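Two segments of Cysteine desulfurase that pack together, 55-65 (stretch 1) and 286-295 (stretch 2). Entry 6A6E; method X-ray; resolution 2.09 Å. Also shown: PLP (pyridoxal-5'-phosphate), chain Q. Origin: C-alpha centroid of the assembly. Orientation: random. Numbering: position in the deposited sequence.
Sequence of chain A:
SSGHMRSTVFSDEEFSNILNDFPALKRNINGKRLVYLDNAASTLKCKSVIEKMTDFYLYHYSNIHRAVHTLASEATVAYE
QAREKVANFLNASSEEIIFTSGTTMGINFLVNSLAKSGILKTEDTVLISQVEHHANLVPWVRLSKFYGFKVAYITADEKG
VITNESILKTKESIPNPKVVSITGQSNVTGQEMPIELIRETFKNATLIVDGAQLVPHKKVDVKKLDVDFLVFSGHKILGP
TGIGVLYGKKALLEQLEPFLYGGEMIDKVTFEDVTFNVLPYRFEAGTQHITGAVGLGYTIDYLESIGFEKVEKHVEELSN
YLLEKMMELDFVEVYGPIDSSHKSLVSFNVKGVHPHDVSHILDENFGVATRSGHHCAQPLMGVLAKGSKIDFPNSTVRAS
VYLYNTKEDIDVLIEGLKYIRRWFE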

ATOM      1  N   ASP A  55      14.760   4.149 -12.397  1.00 19.40           N
ATOM      2  CA  ASP A  55      16.082   4.599 -11.982  1.00 20.14           C
ATOM      3  C   ASP A  55      16.222   4.603 -10.431  1.00 18.68           C
ATOM      4  O   ASP A  55      17.238   4.199  -9.882  1.00 17.17           O
ATOM      5  N   PHE A  56      15.165   5.040  -9.747  1.00 17.98           N
ATOM      6  CA  PHE A  56      15.156   5.012  -8.325  1.00 17.10           C
ATOM      7  C   PHE A  56      15.261   3.567  -7.761  1.00 15.86           C
ATOM      8  O   PHE A  56      16.145   3.296  -6.961  1.00 15.10           O
ATOM      9  N   TYR A  57      14.417   2.644  -8.240  1.00 15.88           N
ATOM     10  CA  TYR A  57      14.454   1.240  -7.823  1.00 16.44           C
ATOM     11  C   TYR A  57      15.802   0.609  -8.071  1.00 17.20           C
ATOM     12  O   TYR A  57      16.259  -0.254  -7.276  1.00 17.01           O
ATOM     13  N   LEU A  58      16.420   0.955  -9.218  1.00 16.30           N
ATOM     14  CA  LEU A  58      17.603   0.198  -9.656  1.00 17.58           C
ATOM     15  C   LEU A  58      18.892   0.809  -9.076  1.00 17.39           C
ATOM     16  O   LEU A  58      19.832   0.091  -8.871  1.00 20.36           O
ATOM     17  N   TYR A  59      18.921   2.104  -8.795  1.00 18.29           N
ATOM     18  CA  TYR A  59      20.177   2.771  -8.420  1.00 19.13           C
ATOM     19  C   TYR A  59      20.162   3.554  -7.094  1.00 20.79           C
ATOM     20  O   TYR A  59      21.260   3.871  -6.554  1.00 21.05           O
ATOM     21  N   HIS A  60      18.985   3.871  -6.558  1.00 16.86           N
ATOM     22  CA  HIS A  60      18.931   4.771  -5.392  1.00 18.58           C
ATOM     23  C   HIS A  60      18.118   4.219  -4.229  1.00 16.69           C
ATOM     24  O   HIS A  60      17.612   4.953  -3.447  1.00 15.11           O
ATOM     25  N   TYR A  61      18.036   2.912  -4.135  1.00 17.02           N
ATOM     26  CA  TYR A  61      16.993   2.275  -3.309  1.00 18.24           C
ATOM     27  C   TYR A  61      17.564   1.567  -2.099  1.00 17.01           C
ATOM     28  O   TYR A  61      18.550   0.873  -2.213  1.00 16.95           O
ATOM     29  N   SER A  62      16.925   1.760  -0.955  1.00 16.74           N
ATOM     30  CA  SER A  62      17.114   0.993   0.244  1.00 17.05           C
ATOM     31  C   SER A  62      16.005   1.397   1.183  1.00 15.35           C
ATOM     32  O   SER A  62      15.268   2.279   0.882  1.00 15.18           O
ATOM     33  N   ASN A  63      15.912   0.767   2.347  1.00 15.51           N
ATOM     34  CA  ASN A  63      14.876   1.153   3.294  1.00 16.64           C
ATOM     35  C   ASN A  63      15.303   2.463   3.934  1.00 17.70           C
ATOM     36  O   ASN A  63      16.494   2.799   3.979  1.00 20.29           O
ATOM     37  N   ILE A  64      14.345   3.206   4.425  1.00 16.41           N
ATOM     38  CA  ILE A  64      14.579   4.583   4.762  1.00 16.16           C
ATOM     39  C   ILE A  64      14.483   4.872   6.267  1.00 17.75           C
ATOM     40  O   ILE A  64      13.967   4.068   7.018  1.00 16.38           O
ATOM     41  N   HIS A  65      14.879   6.060   6.654  1.00 19.12           N
ATOM     42  CA  HIS A  65      15.000   6.515   8.067  1.00 23.42           C
ATOM     43  C   HIS A  65      16.215   5.790   8.735  1.00 25.85           C
ATOM     44  O   HIS A  65      16.658   4.754   8.254  1.00 24.71           O
ATOM     45  N   GLY A 286       5.526   0.955   9.718  1.00 14.24           N
ATOM     46  CA  GLY A 286       6.329   0.050   8.898  1.00 15.82           C
ATOM     47  C   GLY A 286       6.785   0.678   7.570  1.00 14.49           C
ATOM     48  O   GLY A 286       6.675   1.861   7.320  1.00 15.60           O
ATOM     49  N   THR A 287       7.320  -0.129   6.716  1.00 13.32           N
ATOM     50  CA  THR A 287       7.850   0.380   5.441  1.00 13.71           C
ATOM     51  C   THR A 287       6.685   0.826   4.532  1.00 13.59           C
ATOM     52  O   THR A 287       5.767   0.039   4.192  1.00 13.56           O
ATOM     53  N   GLN A 288       6.731   2.078   4.130  1.00 13.42           N
ATOM     54  CA  GLN A 288       5.713   2.602   3.278  1.00 14.21           C
ATOM     55  C   GLN A 288       6.010   2.219   1.813  1.00 13.00           C
ATOM     56  O   GLN A 288       7.019   1.561   1.524  1.00 14.02           O
ATOM     57  N   HIS A 289       5.163   2.658   0.896  1.00 13.39           N
ATOM     58  CA  HIS A 289       5.420   2.478  -0.534  1.00 13.21           C
ATOM     59  C   HIS A 289       6.414   3.523  -0.990  1.00 13.85           C
ATOM     60  O   HIS A 289       6.065   4.513  -1.642  1.00 13.73           O
ATOM     61  N   ILE A 290       7.674   3.268  -0.639  1.00 13.60           N
ATOM     62  CA  ILE A 290       8.727   4.254  -0.769  1.00 14.29           C
ATOM     63  C   ILE A 290       8.812   4.721  -2.221  1.00 15.19           C
ATOM     64  O   ILE A 290       8.821   5.906  -2.489  1.00 13.38           O
ATOM     65  N   THR A 291       8.852   3.784  -3.163  1.00 14.65           N
ATOM     66  CA  THR A 291       9.016   4.170  -4.516  1.00 14.76           C
ATOM     67  C   THR A 291       7.731   4.768  -5.091  1.00 15.14           C
ATOM     68  O   THR A 291       7.770   5.586  -6.047  1.00 13.44           O
ATOM     69  N   GLY A 292       6.579   4.373  -4.555  1.00 15.85           N
ATOM     70  CA  GLY A 292       5.274   4.939  -4.982  1.00 15.31           C
ATOM     71  C   GLY A 292       5.165   6.411  -4.595  1.00 15.45           C
ATOM     72  O   GLY A 292       4.701   7.251  -5.382  1.00 12.56           O
ATOM     73  N   ALA A 293       5.620   6.707  -3.387  1.00 15.11           N
ATOM     74  CA  ALA A 293       5.690   8.090  -2.915  1.00 14.69           C
ATOM     75  C   ALA A 293       6.636   8.957  -3.822  1.00 15.43           C
ATOM     76  O   ALA A 293       6.265  10.004  -4.291  1.00 13.93           O
ATOM     77  N   VAL A 294       7.840   8.474  -4.057  1.00 16.29           N
ATOM     78  CA  VAL A 294       8.811   9.145  -4.910  1.00 16.18           C
ATOM     79  C   VAL A 294       8.225   9.324  -6.317  1.00 16.84           C
ATOM     80  O   VAL A 294       8.325  10.389  -6.903  1.00 16.65           O
ATOM     81  N   GLY A 295       7.613   8.273  -6.846  1.00 15.20           N
ATOM     82  CA  GLY A 295       6.900   8.329  -8.129  1.00 13.67           C
ATOM     83  C   GLY A 295       5.782   9.326  -8.167  1.00 13.94           C
ATOM     84  O   GLY A 295       5.617  10.057  -9.156  1.00 13.78           O
TER

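Three residues carry about half of this contact: Ile-290 and Thr-291 at the start of the second helix, and Phe-56 on the first. All three send their CA-to-CB bonds toward the opposing stretch. The two helix axes run at 140° to each other and stay 10.5 Å apart at closest approach, a gap filled by rings on one side and short branched side chains on the other.

Ile-290, with chi1 m and chi2 t, reaches into the loop that follows the first helix. Ile-290 CD1 lies 4.0 Å from Ile-64 CG1 and 3.7 Å from Asn-63 OD1, while Ile-290 CG2 sits 4.1 Å from Phe-56 CE2. One branched residue thus serves both the helix and the loop.

Phe-56, in the t rotamer, shows how a ring can use face and edge together. Val-294, also t and one helical turn on from Ile-290, lays CG2 over one face, 4.2 Å from the ring centroid; at the edge, Phe-56 CE2 is 3.5 Å from Thr-291 OG1.

Thr-291, chi1 m, fits between the rings of Phe-56 and Tyr-57. Thr-291 CG2 stands over the Tyr-57 face, 3.7 Å from the centroid, in a CH-pi contact, and Thr-291 OG1 is 3.1 Å from Tyr-57 CE1. The price is polar: this buried hydroxyl has no hydrogen-bonding partner in the model.

Polarity is better spent at the loop end. Asn-63, chi1 t, starts sideways, but its amide approaches the second stretch, and Asn-63 ND2 donates to Thr-287 OG1 at 2.9 Å. Thr-287 OG1 in turn donates to PLP O3P at 2.7 Å, and Thr-287 N reaches the same phosphate oxygen at 2.9 Å. Asn-63 OD1 accepts from Ile-64 N at 2.8 Å, helping to hold the amide in place. The rule is mostly apolar packing between helices, with a directional polar relay beside the cofactor.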

ATOM      1  CB  ASP A  55      16.373   5.994 -12.561  1.00 22.62           C
ATOM      2  CG  ASP A  55      17.627   6.650 -11.946  1.00 25.93           C
ATOM      3  OD1 ASP A  55      18.729   6.313 -12.387  1.00 26.54           O
ATOM      4  OD2 ASP A  55      17.509   7.480 -10.990  1.00 28.49           O
ATOM      5  CB  PHE A  56      13.925   5.741  -7.774  1.00 17.36           C
ATOM      6  CG  PHE A  56      13.903   5.776  -6.275  1.00 17.11           C
ATOM      7  CD1 PHE A  56      14.671   6.710  -5.583  1.00 18.01           C
ATOM      8  CD2 PHE A  56      13.171   4.843  -5.554  1.00 17.44           C
ATOM      9  CE1 PHE A  56      14.684   6.726  -4.166  1.00 17.52           C
ATOM     10  CE2 PHE A  56      13.162   4.856  -4.167  1.00 16.33           C
ATOM     11  CZ  PHE A  56      13.925   5.820  -3.480  1.00 18.43           C
ATOM     12  CB  TYR A  57      13.394   0.389  -8.573  1.00 16.67           C
ATOM     13  CG  TYR A  57      12.016   0.175  -7.919  1.00 17.87           C
ATOM     14  CD1 TYR A  57      11.886  -0.210  -6.575  1.00 18.85           C
ATOM     15  CD2 TYR A  57      10.832   0.277  -8.674  1.00 19.23           C
ATOM     16  CE1 TYR A  57      10.640  -0.427  -6.009  1.00 18.01           C
ATOM     17  CE2 TYR A  57       9.584   0.034  -8.112  1.00 18.98           C
ATOM     18  CZ  TYR A  57       9.517  -0.343  -6.766  1.00 18.53           C
ATOM     19  OH  TYR A  57       8.311  -0.549  -6.200  1.00 18.85           O
ATOM     20  CB  LEU A  58      17.685   0.084 -11.189  1.00 18.59           C
ATOM     21  CG  LEU A  58      16.605  -0.770 -11.852  1.00 21.22           C
ATOM     22  CD1 LEU A  58      16.676  -0.704 -13.372  1.00 22.26           C
ATOM     23  CD2 LEU A  58      16.686  -2.226 -11.338  1.00 21.59           C
ATOM     24  CB  TYR A  59      20.662   3.697  -9.567  1.00 21.17           C
ATOM     25  CG  TYR A  59      21.042   2.968 -10.881  1.00 21.65           C
ATOM     26  CD1 TYR A  59      22.253   2.259 -10.998  1.00 26.17           C
ATOM     27  CD2 TYR A  59      20.199   2.960 -11.959  1.00 22.73           C
ATOM     28  CE1 TYR A  59      22.610   1.579 -12.193  1.00 24.40           C
ATOM     29  CE2 TYR A  59      20.561   2.324 -13.175  1.00 25.58           C
ATOM     30  CZ  TYR A  59      21.773   1.631 -13.270  1.00 25.62           C
ATOM     31  OH  TYR A  59      22.120   0.973 -14.426  1.00 28.61           O
ATOM     32  CB  HIS A  60      18.433   6.128  -5.782  1.00 18.52           C
ATOM     33  CG  HIS A  60      19.292   6.763  -6.835  1.00 21.28           C
ATOM     34  ND1 HIS A  60      20.550   7.255  -6.559  1.00 21.61           N
ATOM     35  CD2 HIS A  60      19.133   6.857  -8.181  1.00 23.58           C
ATOM     36  CE1 HIS A  60      21.098   7.680  -7.684  1.00 24.01           C
ATOM     37  NE2 HIS A  60      20.268   7.441  -8.686  1.00 21.33           N
ATOM     38  CB  TYR A  61      16.212   1.260  -4.152  1.00 19.07           C
ATOM     39  CG  TYR A  61      15.252   0.500  -3.288  1.00 20.98           C
ATOM     40  CD1 TYR A  61      14.013   1.040  -2.992  1.00 21.88           C
ATOM     41  CD2 TYR A  61      15.628  -0.664  -2.637  1.00 19.42           C
ATOM     42  CE1 TYR A  61      13.148   0.388  -2.147  1.00 22.38           C
ATOM     43  CE2 TYR A  61      14.774  -1.307  -1.783  1.00 19.99           C
ATOM     44  CZ  TYR A  61      13.525  -0.770  -1.565  1.00 21.99           C
ATOM     45  OH  TYR A  61      12.627  -1.363  -0.712  1.00 24.77           O
ATOM     46  CB  SER A  62      18.412   1.353   0.977  1.00 21.71           C
ATOM     47  OG  SER A  62      19.506   0.711   0.418  1.00 28.36           O
ATOM     48  CB  ASN A  63      14.597   0.071   4.331  1.00 15.99           C
ATOM     49  CG  ASN A  63      13.125   0.115   4.806  1.00 16.39           C
ATOM     50  OD1 ASN A  63      12.472   1.207   4.766  1.00 14.20           O
ATOM     51  ND2 ASN A  63      12.590  -1.039   5.231  1.00 14.98           N
ATOM     52  CB  ILE A  64      13.543   5.443   4.048  1.00 16.37           C
ATOM     53  CG1 ILE A  64      12.104   5.005   4.320  1.00 16.67           C
ATOM     54  CG2 ILE A  64      13.794   5.413   2.571  1.00 17.73           C
ATOM     55  CD1 ILE A  64      11.133   6.100   3.845  1.00 18.34           C
ATOM     56  CB  HIS A  65      13.690   6.349   8.912  1.00 21.94           C
ATOM     57  CG  HIS A  65      12.466   6.874   8.240  1.00 21.13           C
ATOM     58  ND1 HIS A  65      12.369   8.178   7.802  1.00 22.53           N
ATOM     59  CD2 HIS A  65      11.300   6.271   7.883  1.00 19.56           C
ATOM     60  CE1 HIS A  65      11.211   8.360   7.196  1.00 21.30           C
ATOM     61  NE2 HIS A  65      10.527   7.232   7.259  1.00 20.15           N
ATOM     62  CB  THR A 287       8.704  -0.711   4.748  1.00 13.21           C
ATOM     63  OG1 THR A 287       9.679  -1.227   5.662  1.00 13.34           O
ATOM     64  CG2 THR A 287       9.398  -0.121   3.531  1.00 13.39           C
ATOM     65  CB  GLN A 288       5.664   4.103   3.484  1.00 15.50           C
ATOM     66  CG  GLN A 288       5.188   4.485   4.865  1.00 16.75           C
ATOM     67  CD  GLN A 288       3.847   3.859   5.230  1.00 17.54           C
ATOM     68  OE1 GLN A 288       2.828   4.079   4.551  1.00 17.27           O
ATOM     69  NE2 GLN A 288       3.850   3.036   6.308  1.00 16.88           N
ATOM     70  CB  HIS A 289       4.123   2.482  -1.350  1.00 12.71           C
ATOM     71  CG  HIS A 289       4.295   2.175  -2.805  1.00 12.94           C
ATOM     72  ND1 HIS A 289       5.492   1.749  -3.337  1.00 12.44           N
ATOM     73  CD2 HIS A 289       3.395   2.163  -3.825  1.00 11.68           C
ATOM     74  CE1 HIS A 289       5.305   1.466  -4.620  1.00 13.56           C
ATOM     75  NE2 HIS A 289       4.063   1.765  -4.944  1.00 11.92           N
ATOM     76  CB  ILE A 290      10.107   3.696  -0.351  1.00 14.50           C
ATOM     77  CG1 ILE A 290      10.114   3.291   1.149  1.00 13.87           C
ATOM     78  CG2 ILE A 290      11.209   4.695  -0.590  1.00 14.47           C
ATOM     79  CD1 ILE A 290      11.306   2.388   1.404  1.00 13.90           C
ATOM     80  CB  THR A 291       9.466   2.948  -5.352  1.00 17.25           C
ATOM     81  OG1 THR A 291      10.707   2.457  -4.798  1.00 17.29           O
ATOM     82  CG2 THR A 291       9.603   3.362  -6.816  1.00 18.14           C
ATOM     83  CB  ALA A 293       6.153   8.112  -1.506  1.00 14.53           C
ATOM     84  CB  VAL A 294      10.148   8.367  -4.972  1.00 16.74           C
ATOM     85  CG1 VAL A 294      11.113   8.943  -6.016  1.00 15.76           C
ATOM     86  CG2 VAL A 294      10.840   8.431  -3.650  1.00 17.11           C
TER
HETATM   87  N1  PLP Q 501       8.857  -8.379  11.014  1.00 15.63           N
HETATM   88  C2  PLP Q 501      10.134  -8.694  10.806  1.00 17.41           C
HETATM   89  C2A PLP Q 501      10.756  -9.864  11.470  1.00 16.47           C
HETATM   90  C3  PLP Q 501      10.910  -7.924   9.795  1.00 20.70           C
HETATM   91  O3  PLP Q 501      12.183  -8.269   9.475  1.00 21.78           O
HETATM   92  C4  PLP Q 501      10.218  -6.814   9.122  1.00 18.82           C
HETATM   93  C4A PLP Q 501      10.910  -6.050   8.108  1.00 22.02           C
HETATM   94  C5  PLP Q 501       8.816  -6.497   9.538  1.00 19.08           C
HETATM   95  C6  PLP Q 501       8.220  -7.325  10.482  1.00 16.26           C
HETATM   96  C5A PLP Q 501       8.076  -5.305   8.947  1.00 17.71           C
HETATM   97  O4P PLP Q 501       7.968  -5.249   7.543  1.00 17.18           O
HETATM   98  P   PLP Q 501       7.414  -3.951   6.705  1.00 19.56           P
HETATM   99  O1P PLP Q 501       5.976  -3.928   7.099  1.00 17.04           O
HETATM  100  O2P PLP Q 501       7.669  -4.391   5.289  1.00 19.53           O
HETATM  101  O3P PLP Q 501       8.287  -2.836   7.249  1.00 19.24           O